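Local coordinates for protein 2,3-dihydroxybenzoate-AMP ligase (PDB 1MDB) that belongs to the AMP-binding enzyme family of the ANL clan and holds adenosine monophosphate and 2,3-dihydroxy-benzoic acid in this structure, at residues 25-30 against 205-210; 474-479 against 504-509. All coordinates share one frame; numbering follows the deposited sequence.

In the fold
Followed from the N terminus, the chain meets two closures of very different span, a worked example of how one polypeptide combines distant and local contacts. Interaction 1 joins the start of helix 27-38 to helix 204-218 and so closes a loop of 174 residues, rich in both helix and strand, within the large N-terminal part of the protein. Interaction 2 opens only after the first has closed. It spans just 24 residues and pairs strands 469-478 and 505-508 in the small C-terminal domain. The two closures neither nest nor cross: they lie on opposite sides of the chain's centre, their own centres 45 Å apart and their nearest atoms about 28 Å apart.

Interaction 1. Residues 25-30 against 205-210; sequences ETFGDL and DDYIYS
Glu-25 and Phe-27 bring the approach to helix 27-38 and its first turn against helix 204-218, with CA of Glu-25 6.6 Å from CA of Asp-205 and CA of Phe-27 7.6 Å from CA of Ile-208. Ile-208 fills the interval. Its CG1 lies anti to the carbonyl carbon (chi1 -63°), and from there CD1 extends up to the backbone, meeting Glu-25 O at 3.2 Å and also touching the carbonyl carbon of Thr-26. The same CG1 sits over one face of the Phe-27 ring, a CH-pi contact 4.0 Å from the centroid and only 16° off the ring normal, though shifted toward the rim. Tyr-207 comes at Phe-27 from another direction: its CD2 reaches the ring edge in plane, 3.4 Å from CZ of Phe-27. One aromatic ring is thus met over a face by one helix residue and at its rim by the residue before it. Leu-30, one turn further along, adds its CD1 at 4.3 Å from CD1 of Ile-208.

The incoming helix begins with a capping box: Thr-26 OG1 accepts from Asp-29 N, and Asp-29 OD2 accepts from Thr-26 N in a nearly straight bond (177°). This reciprocal pair fixes the first turn from which Phe-27 projects, while Phe-27 N bonds to His-204 ND1.

At the other end the link is polar. A water accepts from Glu-25 N at 2.9 Å and donates to Asp-205 OD1 at 2.9 Å, an oxygen that also accepts from Gly-24 N. Beyond the contact, Tyr-207 bonds through OH to Asn-235, which lines the 2,3-dihydroxy-benzoic acid pocket, and this places the tyrosine in what is probably the second shell of that pocket.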
ATOM      1  N   GLU A  25       1.972 -16.231 -17.760  1.00 38.23           N
ATOM      2  CA  GLU A  25       2.035 -15.062 -18.634  1.00 39.58           C
ATOM      3  C   GLU A  25       2.746 -13.899 -17.930  1.00 38.53           C
ATOM      4  O   GLU A  25       2.692 -13.765 -16.696  1.00 35.78           O
ATOM      5  CB  GLU A  25       0.624 -14.633 -19.063  1.00 42.13           C
ATOM      6  CG  GLU A  25      -0.228 -14.014 -17.961  1.00 47.31           C
ATOM      7  CD  GLU A  25      -1.677 -13.791 -18.392  1.00 48.60           C
ATOM      8  OE1 GLU A  25      -1.906 -13.379 -19.552  1.00 49.19           O
ATOM      9  OE2 GLU A  25      -2.585 -14.014 -17.563  1.00 48.14           O
ATOM     10  N   THR A  26       3.414 -13.061 -18.714  1.00 36.59           N
ATOM     11  CA  THR A  26       4.134 -11.920 -18.151  1.00 36.15           C
ATOM     12  C   THR A  26       3.303 -10.650 -18.245  1.00 35.44           C
ATOM     13  O   THR A  26       2.260 -10.636 -18.899  1.00 36.46           O
ATOM     14  CB  THR A  26       5.440 -11.666 -18.899  1.00 36.24           C
ATOM     15  OG1 THR A  26       5.139 -11.229 -20.230  1.00 34.04           O
ATOM     16  CG2 THR A  26       6.287 -12.935 -18.951  1.00 36.57           C
ATOM     17  N   PHE A  27       3.757  -9.579 -17.594  1.00 33.43           N
ATOM     18  CA  PHE A  27       3.031  -8.319 -17.666  1.00 32.36           C
ATOM     19  C   PHE A  27       3.046  -7.864 -19.118  1.00 32.91           C
ATOM     20  O   PHE A  27       2.082  -7.260 -19.605  1.00 30.76           O
ATOM     21  CB  PHE A  27       3.682  -7.250 -16.781  1.00 31.29           C
ATOM     22  CG  PHE A  27       3.341  -7.380 -15.325  1.00 30.70           C
ATOM     23  CD1 PHE A  27       4.240  -7.950 -14.434  1.00 32.61           C
ATOM     24  CD2 PHE A  27       2.114  -6.935 -14.845  1.00 30.75           C
ATOM     25  CE1 PHE A  27       3.923  -8.075 -13.082  1.00 32.21           C
ATOM     26  CE2 PHE A  27       1.787  -7.055 -13.498  1.00 33.07           C
ATOM     27  CZ  PHE A  27       2.696  -7.626 -12.615  1.00 31.84           C
ATOM     28  N   GLY A  28       4.151  -8.166 -19.802  1.00 32.06           N
ATOM     29  CA  GLY A  28       4.279  -7.806 -21.201  1.00 33.93           C
ATOM     30  C   GLY A  28       3.159  -8.459 -21.985  1.00 36.38           C
ATOM     31  O   GLY A  28       2.511  -7.805 -22.802  1.00 37.59           O
ATOM     32  N   ASP A  29       2.926  -9.746 -21.727  1.00 36.98           N
ATOM     33  CA  ASP A  29       1.860 -10.490 -22.403  1.00 38.04           C
ATOM     34  C   ASP A  29       0.517  -9.865 -22.063  1.00 39.00           C
ATOM     35  O   ASP A  29      -0.307  -9.594 -22.939  1.00 40.33           O
ATOM     36  CB  ASP A  29       1.834 -11.951 -21.946  1.00 36.93           C
ATOM     37  CG  ASP A  29       3.089 -12.709 -22.322  1.00 38.71           C
ATOM     38  OD1 ASP A  29       3.633 -12.467 -23.426  1.00 38.16           O
ATOM     39  OD2 ASP A  29       3.521 -13.567 -21.519  1.00 37.32           O
ATOM     40  N   LEU A  30       0.310  -9.653 -20.767  1.00 40.11           N
ATOM     41  CA  LEU A  30      -0.920  -9.069 -20.246  1.00 39.45           C
ATOM     42  C   LEU A  30      -1.307  -7.821 -21.037  1.00 38.29           C
ATOM     43  O   LEU A  30      -2.432  -7.713 -21.520  1.00 39.71           O
ATOM     44  CB  LEU A  30      -0.728  -8.741 -18.760  1.00 40.59           C
ATOM     45  CG  LEU A  30      -1.914  -8.389 -17.863  1.00 40.89           C
ATOM     46  CD1 LEU A  30      -1.434  -8.328 -16.418  1.00 40.19           C
ATOM     47  CD2 LEU A  30      -2.518  -7.061 -18.279  1.00 41.03           C
ATOM     48  N   ASP A 205       4.244 -14.320 -12.484  1.00 33.56           N
ATOM     49  CA  ASP A 205       3.233 -15.309 -12.116  1.00 34.62           C
ATOM     50  C   ASP A 205       2.555 -15.068 -10.771  1.00 33.29           C
ATOM     51  O   ASP A 205       1.325 -15.049 -10.687  1.00 33.32           O
ATOM     52  CB  ASP A 205       3.826 -16.725 -12.104  1.00 37.34           C
ATOM     53  CG  ASP A 205       3.796 -17.382 -13.469  1.00 39.91           C
ATOM     54  OD1 ASP A 205       2.750 -17.281 -14.150  1.00 39.63           O
ATOM     55  OD2 ASP A 205       4.808 -18.004 -13.855  1.00 39.44           O
ATOM     56  N   ASP A 206       3.336 -14.893  -9.710  1.00 31.72           N
ATOM     57  CA  ASP A 206       2.704 -14.709  -8.412  1.00 30.69           C
ATOM     58  C   ASP A 206       1.976 -13.371  -8.290  1.00 30.39           C
ATOM     59  O   ASP A 206       0.934 -13.306  -7.658  1.00 29.61           O
ATOM     60  CB  ASP A 206       3.713 -14.909  -7.261  1.00 30.49           C
ATOM     61  CG  ASP A 206       4.518 -13.656  -6.939  1.00 32.91           C
ATOM     62  OD1 ASP A 206       5.699 -13.565  -7.347  1.00 30.90           O
ATOM     63  OD2 ASP A 206       3.962 -12.761  -6.273  1.00 32.90           O
ATOM     64  N   TYR A 207       2.479 -12.313  -8.927  1.00 31.37           N
ATOM     65  CA  TYR A 207       1.796 -11.019  -8.816  1.00 30.35           C
ATOM     66  C   TYR A 207       0.527 -10.982  -9.661  1.00 31.37           C
ATOM     67  O   TYR A 207      -0.523 -10.541  -9.199  1.00 30.19           O
ATOM     68  CB  TYR A 207       2.702  -9.861  -9.236  1.00 31.29           C
ATOM     69  CG  TYR A 207       2.361  -8.548  -8.540  1.00 30.46           C
ATOM     70  CD1 TYR A 207       2.491  -8.422  -7.158  1.00 31.54           C
ATOM     71  CD2 TYR A 207       1.930  -7.437  -9.259  1.00 30.91           C
ATOM     72  CE1 TYR A 207       2.207  -7.224  -6.509  1.00 34.13           C
ATOM     73  CE2 TYR A 207       1.641  -6.226  -8.616  1.00 32.28           C
ATOM     74  CZ  TYR A 207       1.783  -6.129  -7.241  1.00 33.07           C
ATOM     75  OH  TYR A 207       1.510  -4.949  -6.584  1.00 32.91           O
ATOM     76  N   ILE A 208       0.619 -11.438 -10.903  1.00 31.11           N
ATOM     77  CA  ILE A 208      -0.554 -11.433 -11.758  1.00 31.48           C
ATOM     78  C   ILE A 208      -1.671 -12.277 -11.117  1.00 30.97           C
ATOM     79  O   ILE A 208      -2.854 -11.957 -11.235  1.00 29.53           O
ATOM     80  CB  ILE A 208      -0.182 -11.908 -13.187  1.00 31.56           C
ATOM     81  CG1 ILE A 208       0.817 -10.903 -13.789  1.00 30.00           C
ATOM     82  CG2 ILE A 208      -1.438 -11.996 -14.055  1.00 29.04           C
ATOM     83  CD1 ILE A 208       1.374 -11.274 -15.148  1.00 28.55           C
ATOM     84  N   TYR A 209      -1.301 -13.339 -10.406  1.00 30.89           N
ATOM     85  CA  TYR A 209      -2.318 -14.140  -9.725  1.00 30.61           C
ATOM     86  C   TYR A 209      -3.010 -13.266  -8.674  1.00 31.13           C
ATOM     87  O   TYR A 209      -4.243 -13.270  -8.564  1.00 31.71           O
ATOM     88  CB  TYR A 209      -1.707 -15.356  -9.030  1.00 29.61           C
ATOM     89  CG  TYR A 209      -2.722 -16.116  -8.207  1.00 33.92           C
ATOM     90  CD1 TYR A 209      -3.850 -16.680  -8.809  1.00 34.15           C
ATOM     91  CD2 TYR A 209      -2.582 -16.237  -6.820  1.00 32.79           C
ATOM     92  CE1 TYR A 209      -4.815 -17.342  -8.054  1.00 36.77           C
ATOM     93  CE2 TYR A 209      -3.545 -16.903  -6.052  1.00 35.91           C
ATOM     94  CZ  TYR A 209      -4.659 -17.451  -6.677  1.00 37.30           C
ATOM     95  OH  TYR A 209      -5.624 -18.098  -5.935  1.00 40.93           O
ATOM     96  N   SER A 210      -2.224 -12.515  -7.898  1.00 30.30           N
ATOM     97  CA  SER A 210      -2.805 -11.635  -6.880  1.00 29.64           C
ATOM     98  C   SER A 210      -3.762 -10.634  -7.539  1.00 30.72           C
ATOM     99  O   SER A 210      -4.774 -10.254  -6.946  1.00 28.87           O
ATOM    100  CB  SER A 210      -1.711 -10.877  -6.117  1.00 30.69           C
ATOM    101  OG  SER A 210      -1.325  -9.693  -6.798  1.00 30.52           O
TER
HETATM  102  O   HOH W   1       0.892 -15.346 -15.167  1.00 34.22           O

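Interaction 2. Residues 474-479 against 504-509; sequences VFIIPR and DRVEFV
Ile-476 and Phe-508 lie side by side on neighbouring parallel strands; the axes of the two short strands approach to 4.6 Å and their directions differ by 36°. The backbones zip in parallel register: Val-474 N gives to Arg-505 O and Val-474 O accepts from Glu-507 N, after which Ile-476 repeats the pattern with Glu-507 O and Val-509 N. On the face that carries Ile-476, the relief interlocks. The Phe-508 ring settles into the notch between Ile-476 and Pro-478, where its CD2 lies 3.7 Å from CB of Ile-476 and 3.8 Å from CG of Pro-478. Val-506 fills the next hollow with its two branches, CG1 against CG1 of Ile-476 and CG2 3.7 Å from CG1 of Val-474. CG1 of Val-474 stands between its own backbone N and carbonyl carbon (chi1 61°), which turns it to its neighbour.

On the other face the bump is the Phe-475 ring. CB of Glu-507 lies over it, 4.0 Å from the centroid and 27° off the normal, and CG1 of Val-509 closes on its edge, 4.0 Å from CD2 of Phe-475. Glu-507 then bends at chi2, and OE2 is gripped side-on by Arg-505 of the same strand, through NE at 2.7 Å and through NH2. At the far end Val-509 O rests against both CA of Ile-477 and CD of Pro-478, the latter 3.1 Å away.

The two strands are the arms of a beta-alpha-beta crossover, and its helix 485-494 covers Ile-476, Val-506 and Phe-508. Helix 522-534 packs on the opposite face against Phe-475 and supplies Lys-532 to the second oxygen of Glu-507, while strand 455-465 runs antiparallel along the other edge of the central strand 469-478.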
ATOM      1  N   VAL A 474      -2.456   9.363  24.089  1.00 26.85           N
ATOM      2  CA  VAL A 474      -3.284   9.371  22.885  1.00 25.92           C
ATOM      3  C   VAL A 474      -3.229  10.729  22.205  1.00 25.72           C
ATOM      4  O   VAL A 474      -3.489  11.761  22.828  1.00 26.28           O
ATOM      5  CB  VAL A 474      -4.780   9.035  23.176  1.00 26.25           C
ATOM      6  CG1 VAL A 474      -5.405  10.064  24.123  1.00 21.75           C
ATOM      7  CG2 VAL A 474      -5.550   9.015  21.874  1.00 24.52           C
ATOM      8  N   PHE A 475      -2.867  10.744  20.927  1.00 26.77           N
ATOM      9  CA  PHE A 475      -2.835  12.003  20.195  1.00 26.21           C
ATOM     10  C   PHE A 475      -4.219  12.174  19.580  1.00 25.94           C
ATOM     11  O   PHE A 475      -4.727  11.285  18.911  1.00 25.49           O
ATOM     12  CB  PHE A 475      -1.754  11.977  19.112  1.00 27.55           C
ATOM     13  CG  PHE A 475      -0.359  12.059  19.655  1.00 26.97           C
ATOM     14  CD1 PHE A 475       0.231  10.957  20.269  1.00 25.90           C
ATOM     15  CD2 PHE A 475       0.366  13.251  19.570  1.00 27.26           C
ATOM     16  CE1 PHE A 475       1.524  11.036  20.795  1.00 26.99           C
ATOM     17  CE2 PHE A 475       1.662  13.343  20.092  1.00 25.97           C
ATOM     18  CZ  PHE A 475       2.239  12.237  20.705  1.00 26.20           C
ATOM     19  N   ILE A 476      -4.837  13.314  19.838  1.00 27.25           N
ATOM     20  CA  ILE A 476      -6.168  13.592  19.322  1.00 27.05           C
ATOM     21  C   ILE A 476      -6.149  14.774  18.350  1.00 29.93           C
ATOM     22  O   ILE A 476      -5.479  15.781  18.592  1.00 30.84           O
ATOM     23  CB  ILE A 476      -7.134  13.956  20.475  1.00 26.79           C
ATOM     24  CG1 ILE A 476      -7.251  12.790  21.466  1.00 25.09           C
ATOM     25  CG2 ILE A 476      -8.486  14.351  19.914  1.00 27.34           C
ATOM     26  CD1 ILE A 476      -7.931  11.550  20.903  1.00 24.84           C
ATOM     27  N   ILE A 477      -6.867  14.632  17.243  1.00 31.38           N
ATOM     28  CA  ILE A 477      -7.001  15.713  16.280  1.00 31.53           C
ATOM     29  C   ILE A 477      -8.412  16.215  16.558  1.00 32.43           C
ATOM     30  O   ILE A 477      -9.393  15.513  16.300  1.00 29.42           O
ATOM     31  CB  ILE A 477      -6.898  15.218  14.825  1.00 33.42           C
ATOM     32  CG1 ILE A 477      -5.459  14.778  14.523  1.00 33.04           C
ATOM     33  CG2 ILE A 477      -7.316  16.331  13.875  1.00 33.94           C
ATOM     34  CD1 ILE A 477      -5.275  14.130  13.153  1.00 31.23           C
ATOM     35  N   PRO A 478      -8.530  17.429  17.124  1.00 34.49           N
ATOM     36  CA  PRO A 478      -9.806  18.059  17.467  1.00 37.18           C
ATOM     37  C   PRO A 478     -10.709  18.319  16.276  1.00 40.67           C
ATOM     38  O   PRO A 478     -10.251  18.758  15.225  1.00 41.85           O
ATOM     39  CB  PRO A 478      -9.380  19.368  18.135  1.00 37.32           C
ATOM     40  CG  PRO A 478      -7.999  19.094  18.620  1.00 36.66           C
ATOM     41  CD  PRO A 478      -7.410  18.312  17.487  1.00 34.14           C
ATOM     42  N   ARG A 479     -11.994  18.038  16.438  1.00 44.85           N
ATOM     43  CA  ARG A 479     -12.954  18.296  15.375  1.00 48.56           C
ATOM     44  C   ARG A 479     -13.448  19.703  15.668  1.00 53.06           C
ATOM     45  O   ARG A 479     -14.610  19.904  16.021  1.00 54.75           O
ATOM     46  CB  ARG A 479     -14.112  17.306  15.442  1.00 49.36           C
ATOM     47  CG  ARG A 479     -15.201  17.566  14.424  1.00 50.19           C
ATOM     48  CD  ARG A 479     -16.298  16.528  14.538  1.00 53.17           C
ATOM     49  NE  ARG A 479     -15.800  15.181  14.286  1.00 54.78           N
ATOM     50  CZ  ARG A 479     -15.232  14.799  13.148  1.00 57.17           C
ATOM     51  NH1 ARG A 479     -15.087  15.667  12.152  1.00 57.53           N
ATOM     52  NH2 ARG A 479     -14.810  13.551  13.002  1.00 58.53           N
ATOM     53  N   ASP A 504      -3.181   7.683  29.752  1.00 31.53           N
ATOM     54  CA  ASP A 504      -2.598   8.387  30.890  1.00 30.56           C
ATOM     55  C   ASP A 504      -2.396   9.835  30.489  1.00 30.83           C
ATOM     56  O   ASP A 504      -2.480  10.747  31.311  1.00 30.44           O
ATOM     57  CB  ASP A 504      -1.239   7.795  31.257  1.00 31.38           C
ATOM     58  CG  ASP A 504      -1.352   6.421  31.853  1.00 30.32           C
ATOM     59  OD1 ASP A 504      -1.908   6.318  32.962  1.00 29.74           O
ATOM     60  OD2 ASP A 504      -0.892   5.453  31.213  1.00 30.38           O
ATOM     61  N   ARG A 505      -2.135  10.045  29.207  1.00 31.10           N
ATOM     62  CA  ARG A 505      -1.888  11.391  28.716  1.00 30.37           C
ATOM     63  C   ARG A 505      -2.558  11.680  27.377  1.00 29.00           C
ATOM     64  O   ARG A 505      -2.662  10.802  26.521  1.00 29.29           O
ATOM     65  CB  ARG A 505      -0.383  11.605  28.618  1.00 28.55           C
ATOM     66  CG  ARG A 505       0.029  12.942  28.048  1.00 31.22           C
ATOM     67  CD  ARG A 505       1.490  13.208  28.340  1.00 27.36           C
ATOM     68  NE  ARG A 505       1.945  14.430  27.697  1.00 30.77           N
ATOM     69  CZ  ARG A 505       3.032  15.103  28.060  1.00 31.09           C
ATOM     70  NH1 ARG A 505       3.770  14.673  29.071  1.00 31.24           N
ATOM     71  NH2 ARG A 505       3.388  16.198  27.401  1.00 30.51           N
ATOM     72  N   VAL A 506      -3.005  12.919  27.203  1.00 29.02           N
ATOM     73  CA  VAL A 506      -3.669  13.340  25.971  1.00 29.40           C
ATOM     74  C   VAL A 506      -2.950  14.503  25.289  1.00 31.15           C
ATOM     75  O   VAL A 506      -2.695  15.534  25.914  1.00 31.67           O
ATOM     76  CB  VAL A 506      -5.120  13.772  26.252  1.00 29.94           C
ATOM     77  CG1 VAL A 506      -5.757  14.312  24.980  1.00 27.51           C
ATOM     78  CG2 VAL A 506      -5.921  12.587  26.795  1.00 26.29           C
ATOM     79  N   GLU A 507      -2.625  14.333  24.008  1.00 29.08           N
ATOM     80  CA  GLU A 507      -1.951  15.378  23.242  1.00 30.97           C
ATOM     81  C   GLU A 507      -2.816  15.804  22.061  1.00 30.58           C
ATOM     82  O   GLU A 507      -3.220  14.973  21.252  1.00 29.28           O
ATOM     83  CB  GLU A 507      -0.603  14.884  22.711  1.00 30.54           C
ATOM     84  CG  GLU A 507       0.484  14.706  23.747  1.00 33.11           C
ATOM     85  CD  GLU A 507       0.909  16.007  24.392  1.00 35.48           C
ATOM     86  OE1 GLU A 507       0.925  17.039  23.700  1.00 38.56           O
ATOM     87  OE2 GLU A 507       1.250  15.994  25.590  1.00 38.43           O
ATOM     88  N   PHE A 508      -3.110  17.094  21.967  1.00 30.41           N
ATOM     89  CA  PHE A 508      -3.910  17.584  20.858  1.00 33.93           C
ATOM     90  C   PHE A 508      -3.004  18.124  19.755  1.00 34.37           C
ATOM     91  O   PHE A 508      -2.073  18.883  20.018  1.00 34.32           O
ATOM     92  CB  PHE A 508      -4.883  18.660  21.332  1.00 34.78           C
ATOM     93  CG  PHE A 508      -5.906  18.149  22.296  1.00 37.99           C
ATOM     94  CD1 PHE A 508      -5.741  18.328  23.665  1.00 39.64           C
ATOM     95  CD2 PHE A 508      -7.010  17.428  21.838  1.00 38.22           C
ATOM     96  CE1 PHE A 508      -6.656  17.791  24.566  1.00 40.27           C
ATOM     97  CE2 PHE A 508      -7.932  16.886  22.729  1.00 38.76           C
ATOM     98  CZ  PHE A 508      -7.755  17.066  24.097  1.00 40.41           C
ATOM     99  N   VAL A 509      -3.266  17.692  18.524  1.00 34.43           N
ATOM    100  CA  VAL A 509      -2.488  18.121  17.366  1.00 31.73           C
ATOM    101  C   VAL A 509      -3.442  18.359  16.209  1.00 33.96           C
ATOM    102  O   VAL A 509      -4.595  17.921  16.247  1.00 33.89           O
ATOM    103  CB  VAL A 509      -1.460  17.048  16.921  1.00 30.16           C
ATOM    104  CG1 VAL A 509      -0.391  16.857  17.998  1.00 26.20           C
ATOM    105  CG2 VAL A 509      -2.185  15.726  16.613  1.00 28.59           C
TER